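PDB 3NWR: A rubisco-like protein from Burkholderia fungorum, which is a rubisco-like protein, related to the large chain of rubisco and classed as a lyase, whose own reaction is not established. Local coordinates for residues A70-R82 with L118-L130. Numbering follows the deposited sequence.
Sequences AARPSLPNAWLER and LYDLGEVTGVRLL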
ATOM      1  N   ALA A  70     -12.618 -23.266   9.867  1.00 24.66           N
ATOM      2  CA  ALA A  70     -12.503 -23.593   8.452  1.00 26.31           C
ATOM      3  C   ALA A  70     -11.956 -25.010   8.299  1.00 27.08           C
ATOM      4  O   ALA A  70     -11.119 -25.451   9.094  1.00 29.00           O
ATOM      5  CB  ALA A  70     -11.608 -22.579   7.742  1.00 25.77           C
ATOM      6  N   ALA A  71     -12.423 -25.720   7.277  1.00 30.90           N
ATOM      7  CA  ALA A  71     -11.980 -27.090   7.026  1.00 30.13           C
ATOM      8  C   ALA A  71     -10.622 -27.125   6.337  1.00 29.07           C
ATOM      9  O   ALA A  71      -9.913 -28.131   6.396  1.00 30.51           O
ATOM     10  CB  ALA A  71     -13.012 -27.833   6.194  1.00 35.33           C
ATOM     11  N   ARG A  72     -10.273 -26.023   5.677  1.00 31.59           N
ATOM     12  CA  ARG A  72      -8.983 -25.885   5.013  1.00 27.29           C
ATOM     13  C   ARG A  72      -8.416 -24.504   5.325  1.00 21.96           C
ATOM     14  O   ARG A  72      -9.173 -23.557   5.533  1.00 26.45           O
ATOM     15  CB  ARG A  72      -9.145 -26.046   3.503  1.00 33.31           C
ATOM     16  CG  ARG A  72     -10.208 -25.131   2.916  1.00 39.91           C
ATOM     17  CD  ARG A  72     -10.151 -25.082   1.397  1.00 50.65           C
ATOM     18  NE  ARG A  72     -11.072 -24.083   0.857  1.00 55.53           N
ATOM     19  CZ  ARG A  72     -10.813 -22.778   0.801  1.00 56.76           C
ATOM     20  NH1 ARG A  72      -9.661 -22.304   1.256  1.00 48.92           N
ATOM     21  NH2 ARG A  72     -11.709 -21.943   0.290  1.00 56.66           N
ATOM     22  N   PRO A  73      -7.081 -24.387   5.362  1.00 23.14           N
ATOM     23  CA  PRO A  73      -6.445 -23.094   5.662  1.00 20.05           C
ATOM     24  C   PRO A  73      -6.636 -22.092   4.522  1.00 25.09           C
ATOM     25  O   PRO A  73      -6.500 -22.455   3.350  1.00 24.36           O
ATOM     26  CB  PRO A  73      -4.965 -23.454   5.804  1.00 20.20           C
ATOM     27  CG  PRO A  73      -4.801 -24.738   5.025  1.00 23.16           C
ATOM     28  CD  PRO A  73      -6.101 -25.468   5.160  1.00 23.72           C
ATOM     29  N   SER A  74      -6.948 -20.846   4.863  1.00 20.26           N
ATOM     30  CA  SER A  74      -7.199 -19.825   3.850  1.00 20.75           C
ATOM     31  C   SER A  74      -5.921 -19.393   3.132  1.00 19.87           C
ATOM     32  O   SER A  74      -5.960 -19.034   1.954  1.00 23.23           O
ATOM     33  CB  SER A  74      -7.881 -18.607   4.471  1.00 19.24           C
ATOM     34  OG  SER A  74      -9.160 -18.941   4.992  1.00 20.57           O
ATOM     35  N   LEU A  75      -4.800 -19.421   3.847  1.00 18.07           N
ATOM     36  CA  LEU A  75      -3.512 -19.000   3.298  1.00 17.57           C
ATOM     37  C   LEU A  75      -2.431 -20.049   3.536  1.00 19.96           C
ATOM     38  O   LEU A  75      -2.424 -20.718   4.572  1.00 21.24           O
ATOM     39  CB  LEU A  75      -3.051 -17.690   3.945  1.00 17.95           C
ATOM     40  CG  LEU A  75      -3.980 -16.474   3.889  1.00 17.12           C
ATOM     41  CD1 LEU A  75      -3.413 -15.379   4.792  1.00 16.99           C
ATOM     42  CD2 LEU A  75      -4.139 -15.970   2.457  1.00 19.69           C
ATOM     43  N   PRO A  76      -1.502 -20.192   2.579  1.00 19.14           N
ATOM     44  CA  PRO A  76      -0.317 -21.020   2.826  1.00 18.27           C
ATOM     45  C   PRO A  76       0.486 -20.481   4.002  1.00 20.53           C
ATOM     46  O   PRO A  76       0.454 -19.281   4.294  1.00 20.50           O
ATOM     47  CB  PRO A  76       0.507 -20.856   1.543  1.00 24.39           C
ATOM     48  CG  PRO A  76      -0.455 -20.383   0.511  1.00 26.25           C
ATOM     49  CD  PRO A  76      -1.498 -19.588   1.235  1.00 18.82           C
ATOM     50  N   ASN A  77       1.213 -21.365   4.669  1.00 20.70           N
ATOM     51  CA  ASN A  77       2.048 -20.954   5.778  1.00 17.31           C
ATOM     52  C   ASN A  77       3.167 -21.961   5.982  1.00 19.88           C
ATOM     53  O   ASN A  77       2.912 -23.090   6.392  1.00 21.30           O
ATOM     54  CB  ASN A  77       1.198 -20.809   7.048  1.00 16.86           C
ATOM     55  CG  ASN A  77       2.011 -20.349   8.235  1.00 17.52           C
ATOM     56  OD1 ASN A  77       3.149 -20.774   8.419  1.00 17.92           O
ATOM     57  ND2 ASN A  77       1.439 -19.462   9.042  1.00 17.67           N
ATOM     58  N   ALA A  78       4.398 -21.548   5.685  1.00 19.72           N
ATOM     59  CA  ALA A  78       5.544 -22.457   5.710  1.00 20.64           C
ATOM     60  C   ALA A  78       5.936 -22.899   7.119  1.00 26.32           C
ATOM     61  O   ALA A  78       6.384 -24.029   7.317  1.00 27.05           O
ATOM     62  CB  ALA A  78       6.740 -21.829   4.999  1.00 25.89           C
ATOM     63  N   TRP A  79       5.778 -22.012   8.094  1.00 20.72           N
ATOM     64  CA  TRP A  79       6.117 -22.339   9.471  1.00 21.50           C
ATOM     65  C   TRP A  79       5.177 -23.416  10.002  1.00 24.02           C
ATOM     66  O   TRP A  79       5.620 -24.388  10.614  1.00 24.41           O
ATOM     67  CB  TRP A  79       6.077 -21.087  10.358  1.00 22.39           C
ATOM     68  CG  TRP A  79       6.595 -21.311  11.752  1.00 24.64           C
ATOM     69  CD1 TRP A  79       7.901 -21.320  12.151  1.00 23.19           C
ATOM     70  CD2 TRP A  79       5.814 -21.554  12.928  1.00 24.46           C
ATOM     71  NE1 TRP A  79       7.981 -21.557  13.506  1.00 27.05           N
ATOM     72  CE2 TRP A  79       6.713 -21.703  14.004  1.00 27.56           C
ATOM     73  CE3 TRP A  79       4.439 -21.656  13.175  1.00 27.00           C
ATOM     74  CZ2 TRP A  79       6.283 -21.952  15.308  1.00 30.70           C
ATOM     75  CZ3 TRP A  79       4.012 -21.903  14.472  1.00 28.50           C
ATOM     76  CH2 TRP A  79       4.932 -22.050  15.523  1.00 28.93           C
ATOM     77  N   LEU A  80       3.884 -23.258   9.745  1.00 22.34           N
ATOM     78  CA  LEU A  80       2.914 -24.233  10.225  1.00 22.50           C
ATOM     79  C   LEU A  80       3.088 -25.587   9.545  1.00 32.91           C
ATOM     80  O   LEU A  80       2.947 -26.628  10.184  1.00 34.19           O
ATOM     81  CB  LEU A  80       1.483 -23.718  10.054  1.00 22.83           C
ATOM     82  CG  LEU A  80       1.078 -22.633  11.053  1.00 20.78           C
ATOM     83  CD1 LEU A  80      -0.273 -22.035  10.682  1.00 19.66           C
ATOM     84  CD2 LEU A  80       1.044 -23.196  12.471  1.00 20.37           C
ATOM     85  N   GLU A  81       3.402 -25.590   8.255  1.00 26.89           N
ATOM     86  CA  GLU A  81       3.544 -26.876   7.585  1.00 35.22           C
ATOM     87  C   GLU A  81       4.876 -27.554   7.892  1.00 37.55           C
ATOM     88  O   GLU A  81       4.955 -28.781   7.901  1.00 40.73           O
ATOM     89  CB  GLU A  81       3.270 -26.793   6.083  1.00 34.30           C
ATOM     90  CG  GLU A  81       3.993 -25.707   5.344  1.00 38.05           C
ATOM     91  CD  GLU A  81       3.380 -25.471   3.978  1.00 45.19           C
ATOM     92  OE1 GLU A  81       2.451 -26.224   3.607  1.00 48.10           O
ATOM     93  OE2 GLU A  81       3.811 -24.531   3.280  1.00 42.98           O
ATOM     94  N   ARG A  82       5.908 -26.761   8.165  1.00 32.16           N
ATOM     95  CA  ARG A  82       7.180 -27.313   8.627  1.00 36.51           C
ATOM     96  C   ARG A  82       6.953 -28.178   9.860  1.00 42.72           C
ATOM     97  O   ARG A  82       7.777 -29.027  10.200  1.00 48.17           O
ATOM     98  CB  ARG A  82       8.184 -26.204   8.966  1.00 38.70           C
ATOM     99  CG  ARG A  82       9.184 -25.901   7.862  1.00 41.71           C
ATOM    100  CD  ARG A  82      10.425 -25.189   8.395  1.00 38.21           C
ATOM    101  NE  ARG A  82      10.161 -23.812   8.806  1.00 37.85           N
ATOM    102  CZ  ARG A  82      10.087 -22.784   7.966  1.00 34.13           C
ATOM    103  NH1 ARG A  82      10.247 -22.974   6.661  1.00 30.30           N
ATOM    104  NH2 ARG A  82       9.850 -21.563   8.427  1.00 28.30           N
ATOM    105  N   LEU A 118       1.652  -8.018  11.152  1.00 16.71           N
ATOM    106  CA  LEU A 118       0.642  -8.980  11.615  1.00 14.64           C
ATOM    107  C   LEU A 118       0.279  -9.983  10.533  1.00 16.54           C
ATOM    108  O   LEU A 118      -0.022 -11.142  10.817  1.00 16.22           O
ATOM    109  CB  LEU A 118      -0.634  -8.271  12.061  1.00 18.08           C
ATOM    110  CG  LEU A 118      -0.590  -7.518  13.379  1.00 22.45           C
ATOM    111  CD1 LEU A 118      -1.927  -6.806  13.602  1.00 21.98           C
ATOM    112  CD2 LEU A 118      -0.292  -8.494  14.499  1.00 23.30           C
ATOM    113  N   TYR A 119       0.287  -9.527   9.283  1.00 15.54           N
ATOM    114  CA  TYR A 119      -0.111 -10.379   8.178  1.00 12.57           C
ATOM    115  C   TYR A 119       0.849 -11.533   7.958  1.00 15.29           C
ATOM    116  O   TYR A 119       0.480 -12.528   7.344  1.00 16.65           O
ATOM    117  CB  TYR A 119      -0.257  -9.563   6.889  1.00 15.12           C
ATOM    118  CG  TYR A 119      -1.300  -8.484   7.030  1.00 11.71           C
ATOM    119  CD1 TYR A 119      -2.648  -8.809   7.124  1.00 11.88           C
ATOM    120  CD2 TYR A 119      -0.932  -7.156   7.119  1.00 13.66           C
ATOM    121  CE1 TYR A 119      -3.606  -7.829   7.284  1.00 11.95           C
ATOM    122  CE2 TYR A 119      -1.878  -6.167   7.259  1.00 14.20           C
ATOM    123  CZ  TYR A 119      -3.212  -6.513   7.352  1.00 12.55           C
ATOM    124  OH  TYR A 119      -4.150  -5.531   7.488  1.00 14.39           O
ATOM    125  N   ASP A 120       2.072 -11.399   8.464  1.00 13.32           N
ATOM    126  CA  ASP A 120       3.120 -12.391   8.197  1.00 14.59           C
ATOM    127  C   ASP A 120       3.300 -13.431   9.295  1.00 16.10           C
ATOM    128  O   ASP A 120       4.156 -14.308   9.172  1.00 15.08           O
ATOM    129  CB  ASP A 120       4.466 -11.688   7.995  1.00 13.38           C
ATOM    130  CG  ASP A 120       4.476 -10.770   6.791  1.00 20.00           C
ATOM    131  OD1 ASP A 120       4.212 -11.256   5.673  1.00 19.99           O
ATOM    132  OD2 ASP A 120       4.783  -9.573   6.976  1.00 21.82           O
ATOM    133  N   LEU A 121       2.543 -13.310  10.379  1.00 15.19           N
ATOM    134  CA  LEU A 121       2.778 -14.165  11.546  1.00 15.91           C
ATOM    135  C   LEU A 121       2.738 -15.641  11.191  1.00 15.39           C
ATOM    136  O   LEU A 121       1.838 -16.097  10.494  1.00 15.63           O
ATOM    137  CB  LEU A 121       1.758 -13.870  12.651  1.00 17.62           C
ATOM    138  CG  LEU A 121       1.814 -12.482  13.294  1.00 19.81           C
ATOM    139  CD1 LEU A 121       0.684 -12.341  14.284  1.00 22.63           C
ATOM    140  CD2 LEU A 121       3.137 -12.251  13.989  1.00 25.11           C
ATOM    141  N   GLY A 122       3.719 -16.386  11.695  1.00 16.67           N
ATOM    142  CA  GLY A 122       3.769 -17.816  11.453  1.00 16.30           C
ATOM    143  C   GLY A 122       2.595 -18.541  12.079  1.00 16.06           C
ATOM    144  O   GLY A 122       2.251 -19.649  11.666  1.00 16.36           O
ATOM    145  N   GLU A 123       1.968 -17.906  13.067  1.00 16.90           N
ATOM    146  CA  GLU A 123       0.843 -18.514  13.776  1.00 17.15           C
ATOM    147  C   GLU A 123      -0.455 -18.548  12.974  1.00 18.78           C
ATOM    148  O   GLU A 123      -1.356 -19.327  13.283  1.00 19.63           O
ATOM    149  CB  GLU A 123       0.579 -17.789  15.100  1.00 18.07           C
ATOM    150  CG  GLU A 123       1.621 -18.022  16.167  1.00 19.32           C
ATOM    151  CD  GLU A 123       2.783 -17.055  16.079  1.00 21.11           C
ATOM    152  OE1 GLU A 123       2.847 -16.264  15.111  1.00 20.20           O
ATOM    153  OE2 GLU A 123       3.648 -17.092  16.983  1.00 23.73           O
ATOM    154  N   VAL A 124      -0.567 -17.699  11.953  1.00 15.04           N
ATOM    155  CA  VAL A 124      -1.865 -17.497  11.308  1.00 15.36           C
ATOM    156  C   VAL A 124      -1.978 -17.982   9.863  1.00 15.75           C
ATOM    157  O   VAL A 124      -1.014 -17.935   9.094  1.00 16.89           O
ATOM    158  CB  VAL A 124      -2.301 -16.014  11.362  1.00 16.19           C
ATOM    159  CG1 VAL A 124      -2.301 -15.514  12.808  1.00 16.55           C
ATOM    160  CG2 VAL A 124      -1.398 -15.152  10.483  1.00 15.62           C
ATOM    161  N   THR A 125      -3.174 -18.440   9.516  1.00 14.88           N
ATOM    162  CA  THR A 125      -3.508 -18.772   8.137  1.00 16.57           C
ATOM    163  C   THR A 125      -4.561 -17.801   7.603  1.00 16.95           C
ATOM    164  O   THR A 125      -5.138 -18.009   6.535  1.00 17.16           O
ATOM    165  CB  THR A 125      -3.995 -20.235   8.009  1.00 16.89           C
ATOM    166  OG1 THR A 125      -5.079 -20.476   8.922  1.00 17.47           O
ATOM    167  CG2 THR A 125      -2.845 -21.182   8.317  1.00 16.68           C
ATOM    168  N   GLY A 126      -4.797 -16.736   8.362  1.00 15.96           N
ATOM    169  CA  GLY A 126      -5.705 -15.670   7.979  1.00 16.59           C
ATOM    170  C   GLY A 126      -5.600 -14.535   8.990  1.00 16.75           C
ATOM    171  O   GLY A 126      -5.536 -14.777  10.196  1.00 15.31           O
ATOM    172  N   VAL A 127      -5.553 -13.296   8.502  1.00 15.32           N
ATOM    173  CA  VAL A 127      -5.596 -12.118   9.362  1.00 13.73           C
ATOM    174  C   VAL A 127      -6.109 -10.947   8.543  1.00 15.68           C
ATOM    175  O   VAL A 127      -5.536 -10.605   7.492  1.00 15.22           O
ATOM    176  CB  VAL A 127      -4.219 -11.719   9.953  1.00 20.11           C
ATOM    177  CG1 VAL A 127      -4.323 -10.393  10.675  1.00 20.57           C
ATOM    178  CG2 VAL A 127      -3.704 -12.770  10.910  1.00 25.91           C
ATOM    179  N   ARG A 128      -7.190 -10.346   9.023  1.00 12.74           N
ATOM    180  CA  ARG A 128      -7.760  -9.172   8.383  1.00 13.60           C
ATOM    181  C   ARG A 128      -8.124  -8.131   9.420  1.00 15.15           C
ATOM    182  O   ARG A 128      -8.792  -8.429  10.410  1.00 15.27           O
ATOM    183  CB  ARG A 128      -8.999  -9.545   7.578  1.00 16.78           C
ATOM    184  CG  ARG A 128      -9.610  -8.387   6.772  1.00 15.87           C
ATOM    185  CD  ARG A 128     -10.779  -8.925   6.001  1.00 14.56           C
ATOM    186  NE  ARG A 128     -11.543  -7.932   5.260  1.00 15.64           N
ATOM    187  CZ  ARG A 128     -11.545  -7.826   3.937  1.00 14.76           C
ATOM    188  NH1 ARG A 128     -10.778  -8.618   3.194  1.00 14.86           N
ATOM    189  NH2 ARG A 128     -12.321  -6.923   3.363  1.00 15.57           N
ATOM    190  N   LEU A 129      -7.677  -6.901   9.187  1.00 12.88           N
ATOM    191  CA  LEU A 129      -8.059  -5.781  10.031  1.00 12.10           C
ATOM    192  C   LEU A 129      -9.437  -5.316   9.598  1.00 13.25           C
ATOM    193  O   LEU A 129      -9.622  -4.904   8.460  1.00 13.63           O
ATOM    194  CB  LEU A 129      -7.052  -4.647   9.869  1.00 11.83           C
ATOM    195  CG  LEU A 129      -7.420  -3.331  10.547  1.00 11.36           C
ATOM    196  CD1 LEU A 129      -7.550  -3.488  12.056  1.00 14.05           C
ATOM    197  CD2 LEU A 129      -6.388  -2.238  10.196  1.00 13.02           C
ATOM    198  N   LEU A 130     -10.409  -5.410  10.500  1.00 12.51           N
ATOM    199  CA  LEU A 130     -11.804  -5.093  10.176  1.00 13.07           C
ATOM    200  C   LEU A 130     -12.177  -3.636  10.424  1.00 14.39           C
ATOM    201  O   LEU A 130     -12.867  -3.012   9.614  1.00 16.39           O
ATOM    202  CB  LEU A 130     -12.748  -5.973  11.003  1.00 15.64           C
ATOM    203  CG  LEU A 130     -12.485  -7.473  10.944  1.00 17.61           C
ATOM    204  CD1 LEU A 130     -13.423  -8.205  11.914  1.00 19.43           C
ATOM    205  CD2 LEU A 130     -12.658  -7.987   9.526  1.00 19.21           C
TER
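Pro73 sets its CB 4.0 Å from Thr125 CG2, while the hydroxyls of Thr125 and of neighbouring Ser74 are each hydrogen-bonded to the carboxylate of Glu22. Leu75 then lays CB, CG and CD1 against the carbonyl of Thr125, with CG 3.3 Å from Thr125 O. With CG anti to the backbone N (chi1 -179°), the amide of Asn77 lies between its own helix and the turn from Leu121 to Val124. ND2 donates to Val124 O at 2.9 Å, nearly in the amide plane, and on a more bent path (137°) to Gly122 O at 2.8 Å. OD1 accepts from Leu80 N at 2.9 Å along an almost straight bond; with both N-H groups and OD1 engaged, the amide's rotation is held. Trp79 brings its ring carbon CE3 to 3.3 Å from Gly122 O, approaching obliquely, and the side chains of Leu80 and Thr125 cross at about a right angle, CD1 3.6 Å from Thr125 CG2. Arg293 of the second subunit also binds Val124 O. One asparagine here serves as helix N-cap and as clamp on a type I turn, which leads into a classic beta bulge opposite Glu22, where strand 126-133 joins the antiparallel sheet of the rubisco-type N-terminal domain.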